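Local coordinates for Lys-gingipain W83 (Porphyromonas gingivalis, PDB 3M1H), which cleaves proteins specifically after lysine and may act as a virulence factor, the part here being its K3 cleaved adhesin domain, a calcium-binding jelly roll, at residues W18-A23 with G27-T32; Y100-S103 with S109-A112; L116-T121 with Y142-Q147. All coordinates share one frame; numbering follows the deposited sequence.

In the fold
All three contacts belong to one β jelly-roll adhesin domain and reach the same five-stranded antiparallel sheet. Interaction 1 lies at one outermost strand, 19-22, and contributes Asp22 and Asn28 to a calcium site and Trp18 to a sodium site. Interaction 2 lies at the end of strand 96-102, its centre about 17 Å from that of interaction 1. A few residues on, the chain enters interaction 3, again about 17 Å away between centres, in which strand 116-119, at the other margin of the sheet, meets strand 142-148 of the second sheet. Interactions 1 and 3 are about 20 Å apart between centres, on opposite sides of the chain's centre. Proteolysis belongs to another part of the protein.

Interaction 1 of 3, residues W18-A23 with G27-T32; sequences WKTIDA and GNNWTT. With CA (calcium ion), chain E; NA (sodium ion), chain I.
Asp22 and Asn28 come together around a calcium ion, which is bound by Asp22 OD1 at 2.3 Å and by the carbonyl O of Asn28 at 2.4 Å, while a water, Asp24, Asp26 and Asn66 supply further oxygens. The shared cation holds Asp22 OD1 and Asn28 O only 3.4 Å apart. At the other end of segment 18-23, Trp18 O binds a sodium ion at 2.3 Å, with four waters and Ala16 O.

One hydrogen bond joins the segments: Gly27 N donates to Asp22 OD2 over 2.8 Å, meeting it on the syn side, 19° out of the carboxylate plane. Asp22 sends CG anti to its backbone N (chi1 -178°), which carries the carboxylate across to the turn. Gly27 has phi 88°, where a CB would collide with the preceding carbonyl oxygen, so glycine suits the tight bend.

Away from calcium, a second water donates to Asn29 OD1 and also bonds Thr20 OG1, 2.7 Å from each. Asn29 OD1 also lies against CB of Asp22, at 3.3 Å, and Thr20 CG2 rests near the carbonyl O of Trp30, whose NE1 donates to the backbone O of Asn66.

The spacing of Asp22, Asp24, Asp26, Gly27 and Asn28 is that of an EF-hand-like DxDxDG loop. With one carboxylate oxygen on calcium and the other taking an N-H, Asp22 is probably held ionised and fixed in rotation.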
loop_
_atom_site.group_PDB
_atom_site.type_symbol
_atom_site.label_atom_id
_atom_site.label_comp_id
_atom_site.label_asym_id
_atom_site.label_seq_id
_atom_site.Cartn_x
_atom_site.Cartn_y
_atom_site.Cartn_z
ATOM N N TRP A 18 3.439 -11.383 6.811
ATOM C CA TRP A 18 2.939 -10.022 6.871
ATOM C C TRP A 18 1.563 -10.015 7.561
ATOM O O TRP A 18 0.957 -11.075 7.789
ATOM C CB TRP A 18 2.816 -9.454 5.457
ATOM C CG TRP A 18 4.117 -9.134 4.756
ATOM C CD1 TRP A 18 5.182 -9.970 4.508
ATOM C CD2 TRP A 18 4.472 -7.876 4.170
ATOM N NE1 TRP A 18 6.143 -9.325 3.816
ATOM C CE2 TRP A 18 5.757 -8.030 3.598
ATOM C CE3 TRP A 18 3.838 -6.637 4.097
ATOM C CZ2 TRP A 18 6.410 -7.010 2.922
ATOM C CZ3 TRP A 18 4.485 -5.615 3.444
ATOM C CH2 TRP A 18 5.768 -5.798 2.857
ATOM N N LYS A 19 1.019 -8.822 7.832
ATOM C CA LYS A 19 -0.270 -8.720 8.495
ATOM C C LYS A 19 -1.088 -7.617 7.867
ATOM O O LYS A 19 -0.570 -6.545 7.555
ATOM C CB LYS A 19 -0.047 -8.393 9.971
ATOM C CG LYS A 19 -1.216 -8.089 10.822
ATOM C CD LYS A 19 -0.610 -7.600 12.168
ATOM C CE LYS A 19 -1.643 -7.329 13.180
ATOM N NZ LYS A 19 -1.106 -7.161 14.538
ATOM N N THR A 20 -2.367 -7.893 7.666
ATOM C CA THR A 20 -3.332 -6.873 7.280
ATOM C C THR A 20 -4.105 -6.439 8.523
ATOM O O THR A 20 -4.442 -7.244 9.386
ATOM C CB THR A 20 -4.305 -7.365 6.163
ATOM O OG1 THR A 20 -5.020 -8.542 6.582
ATOM C CG2 THR A 20 -3.578 -7.652 4.806
ATOM N N ILE A 21 -4.411 -5.143 8.573
ATOM C CA ILE A 21 -5.279 -4.602 9.626
ATOM C C ILE A 21 -6.437 -3.862 8.943
ATOM O O ILE A 21 -6.215 -2.916 8.184
ATOM C CB ILE A 21 -4.548 -3.648 10.581
ATOM C CG1 ILE A 21 -3.337 -4.319 11.223
ATOM C CG2 ILE A 21 -5.525 -3.221 11.681
ATOM C CD1 ILE A 21 -2.474 -3.346 12.011
ATOM N N ASP A 22 -7.663 -4.338 9.173
ATOM C CA ASP A 22 -8.877 -3.672 8.667
ATOM C C ASP A 22 -9.407 -2.721 9.746
ATOM O O ASP A 22 -10.318 -3.078 10.517
ATOM C CB ASP A 22 -9.930 -4.712 8.293
ATOM C CG ASP A 22 -11.169 -4.103 7.720
ATOM O OD1 ASP A 22 -11.176 -2.884 7.344
ATOM O OD2 ASP A 22 -12.166 -4.865 7.664
ATOM N N ALA A 23 -8.805 -1.539 9.854
ATOM C CA ALA A 23 -9.164 -0.641 10.972
ATOM C C ALA A 23 -10.540 -0.030 10.845
ATOM O O ALA A 23 -11.209 0.166 11.868
ATOM C CB ALA A 23 -8.090 0.431 11.250
ATOM N N GLY A 27 -14.455 -5.099 6.086
ATOM C CA GLY A 27 -14.084 -6.366 5.468
ATOM C C GLY A 27 -13.165 -6.311 4.272
ATOM O O GLY A 27 -12.698 -7.344 3.807
ATOM N N ASN A 28 -12.916 -5.107 3.787
ATOM C CA ASN A 28 -12.033 -4.853 2.661
ATOM C C ASN A 28 -10.648 -4.473 3.184
ATOM O O ASN A 28 -10.482 -3.636 4.078
ATOM C CB ASN A 28 -12.596 -3.710 1.799
ATOM C CG ASN A 28 -13.903 -4.075 1.127
ATOM O OD1 ASN A 28 -13.994 -5.104 0.460
ATOM N ND2 ASN A 28 -14.903 -3.226 1.269
ATOM N N ASN A 29 -9.634 -5.104 2.584
ATOM C CA ASN A 29 -8.251 -4.928 3.013
ATOM C C ASN A 29 -7.336 -4.631 1.833
ATOM O O ASN A 29 -7.717 -4.686 0.662
ATOM C CB ASN A 29 -7.773 -6.242 3.648
ATOM C CG ASN A 29 -8.331 -6.460 5.046
ATOM O OD1 ASN A 29 -7.846 -5.876 6.017
ATOM N ND2 ASN A 29 -9.358 -7.307 5.148
ATOM N N TRP A 30 -6.070 -4.438 2.175
ATOM C CA TRP A 30 -5.042 -4.601 1.168
ATOM C C TRP A 30 -5.165 -6.046 0.697
ATOM O O TRP A 30 -5.332 -6.976 1.494
ATOM C CB TRP A 30 -3.668 -4.380 1.757
ATOM C CG TRP A 30 -3.290 -2.958 2.029
ATOM C CD1 TRP A 30 -3.428 -2.299 3.192
ATOM C CD2 TRP A 30 -2.673 -2.034 1.107
ATOM N NE1 TRP A 30 -2.952 -1.004 3.082
ATOM C CE2 TRP A 30 -2.474 -0.822 1.810
ATOM C CE3 TRP A 30 -2.273 -2.121 -0.232
ATOM C CZ2 TRP A 30 -1.884 0.277 1.217
ATOM C CZ3 TRP A 30 -1.693 -1.019 -0.827
ATOM C CH2 TRP A 30 -1.521 0.169 -0.106
ATOM N N THR A 31 -5.066 -6.228 -0.611
ATOM C CA THR A 31 -5.282 -7.521 -1.228
ATOM C C THR A 31 -4.588 -7.660 -2.588
ATOM O O THR A 31 -4.381 -6.698 -3.308
ATOM C CB THR A 31 -6.791 -7.804 -1.392
ATOM O OG1 THR A 31 -6.981 -9.088 -1.984
ATOM C CG2 THR A 31 -7.465 -6.731 -2.277
ATOM N N THR A 32 -4.225 -8.887 -2.942
ATOM C CA THR A 32 -3.762 -9.185 -4.295
ATOM C C THR A 32 -4.878 -9.772 -5.164
ATOM O O THR A 32 -4.629 -10.177 -6.322
ATOM C CB THR A 32 -2.551 -10.150 -4.309
ATOM O OG1 THR A 32 -2.904 -11.403 -3.713
ATOM C CG2 THR A 32 -1.348 -9.516 -3.610
HETATM CA CA CA E . -11.246 -1.769 5.334
HETATM NA NA NA I . -0.345 -12.870 8.545
HETATM O O HOH W 1 -7.270 -7.722 7.868
HETATM O O HOH W 2 -11.813 -0.539 3.385
HETATM O O HOH W 3 -0.755 -12.508 6.166
HETATM O O HOH W 4 0.882 -12.294 10.363
HETATM O O HOH W 5 -1.439 -14.667 7.728
HETATM O O HOH W 6 -1.567 -11.969 10.293
#

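Interaction 2 of 3, residues Y100-S103 with S109-A112; sequences YASS and SNFA
The end of strand 96-102 runs beside the 3-10 turn and loop 109-112, with Tyr100 nearest Phe111 (5.5 Å between their CA atoms) and Ser102 nearest Asn110, and two waters join the backbones of Ala101 and Ala112. One water accepts from Ala101 N and donates to Ala112 O. The other donates to Ala101 O at 2.7 Å and accepts from Ala112 N at 2.8 Å. Each has further acceptors near, among which its protons may be shared. Water thus serves both polar groups of each alanine where the backbones stand too far apart to pair directly.

Tyr100 and Phe111 share the bulk of the contact. CB of Phe111 packs against CB of Tyr100 at 3.6 Å, and the two side chains cross at a slant without stacking. The Tyr100 ring lies alongside the loop backbone instead: the carbonyl O of Phe111 sits over one face, 3.8 Å from CE1, while Ala112 O lies in the ring plane at its edge. With CG beside the backbone N (chi1 -60°), the Phe111 ring swings over so that CE1 comes to 3.6 Å from CB of Ser102, with Ala101 C at the ring edge. Small serine leaves room for it, and Ser102 OG approaches CB of Asn110 at 3.5 Å.

The polar ends are tied down locally: Ser102 OG bonds to Gly105 O and Thr104 N, and Asn110 OD1 accepts from Asp107 N. Strand 154-160, next in the sheet, sets Tyr154 and Ala156 against Phe111 and bonds Arg158 to Tyr100 OH, before the loop leads on to strand 116-119.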
loop_
_atom_site.group_PDB
_atom_site.type_symbol
_atom_site.label_atom_id
_atom_site.label_comp_id
_atom_site.label_asym_id
_atom_site.label_seq_id
_atom_site.Cartn_x
_atom_site.Cartn_y
_atom_site.Cartn_z
ATOM N N TYR A 100 4.534 4.150 8.195
ATOM C CA TYR A 100 4.892 4.327 9.613
ATOM C C TYR A 100 5.901 3.281 10.042
ATOM O O TYR A 100 5.927 2.187 9.459
ATOM C CB TYR A 100 3.650 4.140 10.485
ATOM C CG TYR A 100 2.508 5.038 10.207
ATOM C CD1 TYR A 100 2.291 6.188 10.959
ATOM C CD2 TYR A 100 1.578 4.719 9.226
ATOM C CE1 TYR A 100 1.190 7.017 10.687
ATOM C CE2 TYR A 100 0.485 5.531 8.971
ATOM C CZ TYR A 100 0.294 6.674 9.702
ATOM O OH TYR A 100 -0.814 7.433 9.425
ATOM N N ALA A 101 6.716 3.591 11.056
ATOM C CA ALA A 101 7.563 2.620 11.729
ATOM C C ALA A 101 7.105 2.521 13.201
ATOM O O ALA A 101 6.715 3.527 13.803
ATOM C CB ALA A 101 9.049 3.027 11.685
ATOM N N SER A 102 7.200 1.316 13.726
ATOM C CA SER A 102 7.035 1.039 15.141
ATOM C C SER A 102 8.276 0.355 15.693
ATOM O O SER A 102 8.840 -0.549 15.059
ATOM C CB SER A 102 5.812 0.130 15.369
ATOM O OG SER A 102 5.794 -0.358 16.702
ATOM N N SER A 103 8.653 0.751 16.912
ATOM C CA SER A 103 9.737 0.119 17.653
ATOM C C SER A 103 9.284 -0.924 18.666
ATOM O O SER A 103 10.107 -1.535 19.324
ATOM C CB SER A 103 10.569 1.191 18.375
ATOM O OG SER A 103 9.835 1.787 19.435
ATOM N N SER A 109 -2.360 1.283 16.929
ATOM C CA SER A 109 -1.898 2.342 17.851
ATOM C C SER A 109 -0.379 2.494 17.911
ATOM O O SER A 109 0.141 3.525 18.353
ATOM C CB SER A 109 -2.465 2.117 19.253
ATOM O OG SER A 109 -1.680 1.149 19.887
ATOM N N ASN A 110 0.346 1.465 17.485
ATOM C CA ASN A 110 1.798 1.525 17.383
ATOM C C ASN A 110 2.330 2.331 16.188
ATOM O O ASN A 110 3.531 2.634 16.131
ATOM C CB ASN A 110 2.369 0.114 17.275
ATOM C CG ASN A 110 2.025 -0.751 18.466
ATOM O OD1 ASN A 110 1.379 -1.807 18.342
ATOM N ND2 ASN A 110 2.470 -0.313 19.650
ATOM N N PHE A 111 1.453 2.636 15.241
ATOM C CA PHE A 111 1.809 3.373 14.026
ATOM C C PHE A 111 1.280 4.808 14.104
ATOM O O PHE A 111 0.158 5.096 13.754
ATOM C CB PHE A 111 1.295 2.604 12.803
ATOM C CG PHE A 111 1.882 1.217 12.699
ATOM C CD1 PHE A 111 3.249 1.028 12.516
ATOM C CD2 PHE A 111 1.094 0.097 12.802
ATOM C CE1 PHE A 111 3.796 -0.237 12.445
ATOM C CE2 PHE A 111 1.633 -1.162 12.739
ATOM C CZ PHE A 111 2.989 -1.338 12.562
ATOM N N ALA A 112 2.150 5.690 14.574
ATOM C CA ALA A 112 1.845 7.106 14.743
ATOM C C ALA A 112 3.040 7.866 14.175
ATOM O O ALA A 112 4.092 7.283 13.974
ATOM C CB ALA A 112 1.630 7.413 16.209
HETATM O O HOH W 7 6.435 6.321 12.187
HETATM O O HOH W 8 4.885 5.086 14.954
#

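Interaction 3 of 3, residues L116-T121 with Y142-Q147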
loop_
_atom_site.group_PDB
_atom_site.type_symbol
_atom_site.label_atom_id
_atom_site.label_comp_id
_atom_site.label_asym_id
_atom_site.label_seq_id
_atom_site.Cartn_x
_atom_site.Cartn_y
_atom_site.Cartn_z
ATOM N N LEU A 116 6.258 9.185 5.981
ATOM C CA LEU A 116 5.864 9.648 4.670
ATOM C C LEU A 116 4.344 9.623 4.632
ATOM O O LEU A 116 3.709 8.649 5.057
ATOM C CB LEU A 116 6.458 8.771 3.558
ATOM C CG LEU A 116 5.960 9.032 2.136
ATOM C CD1 LEU A 116 6.387 10.409 1.674
ATOM C CD2 LEU A 116 6.473 8.007 1.109
ATOM N N GLU A 117 3.752 10.714 4.148
ATOM C CA GLU A 117 2.324 10.779 3.958
ATOM C C GLU A 117 2.079 11.614 2.723
ATOM O O GLU A 117 2.599 12.733 2.581
ATOM C CB GLU A 117 1.617 11.390 5.177
ATOM C CG GLU A 117 0.114 11.573 4.971
ATOM C CD GLU A 117 -0.643 11.894 6.266
ATOM O OE1 GLU A 117 -0.007 11.914 7.342
ATOM O OE2 GLU A 117 -1.881 12.123 6.194
ATOM N N GLU A 118 1.310 11.069 1.802
ATOM C CA GLU A 118 1.029 11.806 0.585
ATOM C C GLU A 118 -0.270 11.397 -0.100
ATOM O O GLU A 118 -0.919 10.374 0.202
ATOM C CB GLU A 118 2.220 11.780 -0.384
ATOM C CG GLU A 118 2.537 10.471 -0.939
ATOM C CD GLU A 118 3.772 10.429 -1.885
ATOM O OE1 GLU A 118 4.633 11.345 -1.933
ATOM O OE2 GLU A 118 3.869 9.417 -2.581
ATOM N N VAL A 119 -0.693 12.286 -0.999
ATOM C CA VAL A 119 -1.788 12.039 -1.896
ATOM C C VAL A 119 -1.210 11.987 -3.280
ATOM O O VAL A 119 -0.554 12.941 -3.719
ATOM C CB VAL A 119 -2.958 13.109 -1.789
ATOM C CG1 VAL A 119 -4.018 12.862 -2.863
ATOM C CG2 VAL A 119 -3.564 13.060 -0.382
ATOM N N LEU A 120 -1.405 10.865 -3.966
ATOM C CA LEU A 120 -0.797 10.666 -5.288
ATOM C C LEU A 120 -1.227 11.764 -6.222
ATOM O O LEU A 120 -2.392 12.175 -6.169
ATOM C CB LEU A 120 -1.187 9.316 -5.888
ATOM C CG LEU A 120 -0.724 8.083 -5.112
ATOM C CD1 LEU A 120 -1.147 6.831 -5.873
ATOM C CD2 LEU A 120 0.764 8.089 -4.851
ATOM N N THR A 121 -0.284 12.237 -7.045
ATOM C CA THR A 121 -0.541 13.352 -7.968
ATOM C C THR A 121 -1.474 12.957 -9.116
ATOM O O THR A 121 -1.285 11.922 -9.773
ATOM C CB THR A 121 0.767 13.908 -8.569
ATOM O OG1 THR A 121 1.776 14.022 -7.554
ATOM C CG2 THR A 121 0.526 15.280 -9.205
ATOM N N TYR A 142 5.913 4.870 -9.321
ATOM C CA TYR A 142 6.949 5.726 -8.774
ATOM C C TYR A 142 7.608 5.040 -7.604
ATOM O O TYR A 142 6.917 4.436 -6.758
ATOM C CB TYR A 142 6.332 7.044 -8.284
ATOM C CG TYR A 142 5.849 7.946 -9.390
ATOM C CD1 TYR A 142 6.741 8.756 -10.082
ATOM C CD2 TYR A 142 4.506 8.017 -9.716
ATOM C CE1 TYR A 142 6.308 9.606 -11.079
ATOM C CE2 TYR A 142 4.052 8.850 -10.721
ATOM C CZ TYR A 142 4.955 9.643 -11.406
ATOM O OH TYR A 142 4.514 10.473 -12.406
ATOM N N GLN A 143 8.943 5.099 -7.559
ATOM C CA GLN A 143 9.673 4.577 -6.408
ATOM C C GLN A 143 9.828 5.627 -5.319
ATOM O O GLN A 143 10.154 6.795 -5.622
ATOM C CB GLN A 143 11.072 4.048 -6.808
ATOM C CG GLN A 143 11.662 3.145 -5.747
ATOM C CD GLN A 143 13.010 2.594 -6.115
ATOM O OE1 GLN A 143 13.796 3.287 -6.757
ATOM N NE2 GLN A 143 13.290 1.355 -5.719
ATOM N N LYS A 144 9.590 5.222 -4.080
ATOM C CA LYS A 144 9.725 6.063 -2.890
ATOM C C LYS A 144 10.795 5.501 -1.983
ATOM O O LYS A 144 11.026 4.272 -1.959
ATOM C CB LYS A 144 8.395 6.135 -2.107
ATOM C CG LYS A 144 7.167 6.513 -2.914
ATOM C CD LYS A 144 7.197 7.987 -3.270
ATOM C CE LYS A 144 6.174 8.278 -4.333
ATOM N NZ LYS A 144 6.072 9.759 -4.576
ATOM N N THR A 145 11.476 6.388 -1.252
ATOM C CA THR A 145 12.551 6.026 -0.344
ATOM C C THR A 145 12.285 6.650 1.007
ATOM O O THR A 145 12.018 7.858 1.078
ATOM C CB THR A 145 13.927 6.477 -0.905
ATOM O OG1 THR A 145 14.141 5.849 -2.177
ATOM C CG2 THR A 145 15.068 6.113 0.021
ATOM N N VAL A 146 12.287 5.823 2.048
ATOM C CA VAL A 146 12.006 6.275 3.419
ATOM C C VAL A 146 13.094 5.766 4.358
ATOM O O VAL A 146 13.438 4.600 4.366
ATOM C CB VAL A 146 10.638 5.733 3.892
ATOM C CG1 VAL A 146 10.359 6.175 5.308
ATOM C CG2 VAL A 146 9.515 6.133 2.943
ATOM N N GLN A 147 13.674 6.638 5.163
ATOM C CA GLN A 147 14.660 6.210 6.128
ATOM C C GLN A 147 14.003 5.706 7.409
ATOM O O GLN A 147 13.058 6.325 7.891
ATOM C CB GLN A 147 15.639 7.355 6.436
ATOM C CG GLN A 147 16.298 7.951 5.187
ATOM C CD GLN A 147 17.069 6.918 4.338
ATOM O OE1 GLN A 147 17.572 5.925 4.847
ATOM N NE2 GLN A 147 17.135 7.165 3.016
#
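Glu118 and Lys144 reach for each other from opposite directions and form a salt bridge, OE2 to NZ at 3.0 Å. As hydrogen bonds both links are weak, and OE1 of Glu118 stands farther from Lys144 NZ, at 3.4 Å, so the ammonium leans toward one oxygen. Beside this charged pair is an apolar one: CD2 of Leu116 touches CG2 of Val146 at 4.0 Å and lies near CB of Lys144 at 4.2 Å. The long lysine suits its place, since its aliphatic base packs on leucine while its tip meets the acid.

Torsions set up the bridge. Glu118 places CG between its backbone N and carbonyl carbon (chi1 66°) and then runs extended, whereas Lys144 bends at chi2 (-73°). In the next shell, Tyr97 OH also bonds to Glu118 OE2, steadying the carboxylate, and the Tyr97 side chain touches both Leu116 and Lys144.

Strand 116-119 is hydrogen-bonded to strand 96-102, and strand 142-148 to strand 79-87 of the other sheet. Their segments run roughly antiparallel, at 152°, with axes 9.6 Å apart, a distance bridged by side chains: the packing of facing sheets in a β-sandwich, here the jelly roll of the cleaved adhesin family.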